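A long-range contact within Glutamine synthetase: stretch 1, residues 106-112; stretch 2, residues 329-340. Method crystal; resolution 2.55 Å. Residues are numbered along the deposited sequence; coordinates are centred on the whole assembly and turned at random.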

# COMPACT_ATOMS: atom_id res chain seq x y z
N ALA A 106 14.10 17.33 60.81
CA ALA A 106 13.26 18.00 61.81
C ALA A 106 12.17 18.91 61.22
O ALA A 106 11.08 19.01 61.79
CB ALA A 106 14.15 18.80 62.78
N GLN A 107 12.45 19.55 60.07
CA GLN A 107 11.47 20.41 59.39
C GLN A 107 10.40 19.59 58.66
O GLN A 107 9.35 20.11 58.27
CB GLN A 107 12.15 21.41 58.47
CG GLN A 107 13.08 22.35 59.20
CD GLN A 107 13.56 23.50 58.34
OE1 GLN A 107 12.77 24.23 57.73
NE2 GLN A 107 14.88 23.69 58.31
N GLU A 108 10.71 18.31 58.48
CA GLU A 108 9.80 17.35 57.84
C GLU A 108 9.34 17.79 56.44
O GLU A 108 8.14 17.90 56.17
CB GLU A 108 8.61 17.06 58.75
CG GLU A 108 9.07 16.66 60.15
CD GLU A 108 7.95 16.13 61.01
OE1 GLU A 108 6.77 16.22 60.59
OE2 GLU A 108 8.26 15.65 62.13
N PRO A 109 10.30 18.00 55.53
CA PRO A 109 9.91 18.42 54.18
C PRO A 109 9.13 17.32 53.46
O PRO A 109 9.45 16.14 53.59
CB PRO A 109 11.26 18.68 53.51
CG PRO A 109 12.22 17.79 54.24
CD PRO A 109 11.75 17.79 55.66
N VAL A 110 8.12 17.73 52.69
CA VAL A 110 7.27 16.82 51.94
C VAL A 110 7.12 17.36 50.51
O VAL A 110 7.09 18.58 50.29
CB VAL A 110 5.90 16.68 52.61
CG1 VAL A 110 4.95 15.87 51.77
CG2 VAL A 110 6.06 16.05 53.99
N PHE A 111 7.07 16.47 49.53
CA PHE A 111 7.00 16.90 48.15
C PHE A 111 5.88 16.25 47.38
O PHE A 111 5.54 15.09 47.61
CB PHE A 111 8.31 16.60 47.44
CG PHE A 111 9.45 17.47 47.88
CD1 PHE A 111 10.25 17.09 48.95
CD2 PHE A 111 9.71 18.68 47.25
CE1 PHE A 111 11.30 17.90 49.37
CE2 PHE A 111 10.76 19.49 47.67
CZ PHE A 111 11.56 19.10 48.73
N GLY A 112 5.32 17.02 46.44
CA GLY A 112 4.46 16.48 45.41
C GLY A 112 4.99 16.91 44.06
O GLY A 112 5.33 18.09 43.86
N LEU A 329 17.80 20.70 46.20
CA LEU A 329 17.96 22.14 46.06
C LEU A 329 16.90 22.92 46.85
O LEU A 329 17.21 23.93 47.50
CB LEU A 329 17.89 22.53 44.59
CG LEU A 329 19.09 22.15 43.72
CD1 LEU A 329 18.85 22.54 42.27
CD2 LEU A 329 20.33 22.82 44.27
N LEU A 330 15.65 22.46 46.76
CA LEU A 330 14.56 23.10 47.48
C LEU A 330 14.76 22.97 48.98
O LEU A 330 14.54 23.93 49.72
CB LEU A 330 13.22 22.53 47.05
CG LEU A 330 12.75 23.13 45.73
CD1 LEU A 330 11.55 22.36 45.16
CD2 LEU A 330 12.43 24.63 45.93
N VAL A 331 15.17 21.79 49.44
CA VAL A 331 15.44 21.60 50.86
C VAL A 331 16.62 22.46 51.31
O VAL A 331 16.54 23.13 52.34
CB VAL A 331 15.74 20.14 51.16
CG1 VAL A 331 16.43 20.00 52.50
CG2 VAL A 331 14.46 19.33 51.12
N ASP A 332 17.69 22.49 50.53
CA ASP A 332 18.86 23.26 50.94
C ASP A 332 18.46 24.72 51.07
O ASP A 332 18.64 25.33 52.12
CB ASP A 332 20.00 23.13 49.93
CG ASP A 332 21.35 23.55 50.51
OD1 ASP A 332 21.38 24.45 51.37
OD2 ASP A 332 22.38 22.96 50.14
N THR A 333 17.87 25.25 50.02
CA THR A 333 17.56 26.67 50.03
C THR A 333 16.50 27.05 51.05
O THR A 333 16.76 27.84 51.96
CB THR A 333 17.16 27.14 48.60
OG1 THR A 333 18.26 26.96 47.69
CG2 THR A 333 16.69 28.60 48.60
N CYS A 334 15.34 26.42 50.97
CA CYS A 334 14.22 26.80 51.81
C CYS A 334 14.39 26.49 53.30
O CYS A 334 14.21 27.37 54.15
CB CYS A 334 12.92 26.17 51.28
SG CYS A 334 12.49 26.65 49.60
N CYS A 335 14.78 25.24 53.59
CA CYS A 335 14.90 24.78 54.98
C CYS A 335 15.99 25.53 55.73
O CYS A 335 15.88 25.80 56.93
CB CYS A 335 15.19 23.27 55.02
SG CYS A 335 13.82 22.19 54.58
N THR A 336 17.05 25.89 55.00
CA THR A 336 18.13 26.67 55.58
C THR A 336 17.62 28.06 55.94
O THR A 336 17.85 28.55 57.05
CB THR A 336 19.30 26.81 54.60
OG1 THR A 336 19.99 25.55 54.52
CG2 THR A 336 20.27 27.88 55.04
N ALA A 337 16.88 28.68 55.02
CA ALA A 337 16.35 29.99 55.28
C ALA A 337 15.35 29.95 56.43
O ALA A 337 15.34 30.87 57.25
CB ALA A 337 15.72 30.57 54.04
N LEU A 338 14.56 28.88 56.52
CA LEU A 338 13.57 28.73 57.61
C LEU A 338 14.24 28.52 58.97
O LEU A 338 13.75 28.96 60.02
CB LEU A 338 12.57 27.60 57.31
CG LEU A 338 11.61 27.86 56.14
CD1 LEU A 338 11.01 26.56 55.59
CD2 LEU A 338 10.52 28.84 56.58
N GLU A 339 15.38 27.84 58.94
CA GLU A 339 16.16 27.62 60.13
C GLU A 339 16.65 28.97 60.66
O GLU A 339 16.48 29.28 61.85
CB GLU A 339 17.34 26.68 59.85
CG GLU A 339 17.92 25.98 61.07
CD GLU A 339 18.89 24.85 60.70
OE1 GLU A 339 20.00 25.18 60.24
OE2 GLU A 339 18.56 23.66 60.90
N LYS A 340 17.17 29.80 59.77
CA LYS A 340 17.65 31.12 60.14
C LYS A 340 16.52 31.97 60.70
O LYS A 340 16.70 32.65 61.71
CB LYS A 340 18.27 31.82 58.94
CG LYS A 340 19.54 31.13 58.47
CD LYS A 340 20.15 31.83 57.26
CE LYS A 340 21.44 31.15 56.82
NZ LYS A 340 22.54 31.34 57.82

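A short segment can dock on a helix by alternating the direction of its side chains and spending a single polar bond where the backbone allows it. In this contact from glutamine synthetase, Gln107, Pro109 and Phe111 direct their CA-to-CB bonds toward helix 329-340, whereas Glu108 between the first two points away and makes no contact.

Gln107 is covered most. Its chi1 in m (-61°) and chi2 in t (-170°) extend the chain to the helix, and a chi3 of 53° sets the amide so that Gln107 NE2 donates to Cys335 O at 2.7 Å, with a nearly straight N-H...O angle of 176°. Cys335 O already accepts the helical bond from Glu339 N at 2.9 Å, so the glutamine adds a second donor without costing the helix its own bond. The same orientation leaves Gln107 OE1 3.4 Å from Leu338 CB, a packing contact.

Further along, the contact is apolar. Pro109 CB lies 4.0 Å from Val331 CG2. Phe111, with chi1 in m (-71°) and chi2 near 90°, presents its ring edge: CZ is 3.8 Å from Val331 CG2, and CE2 is 3.9 Å from Leu330 CD1. With chi1 at 163° (t), Val331 places CG2 where it meets both proline and phenylalanine.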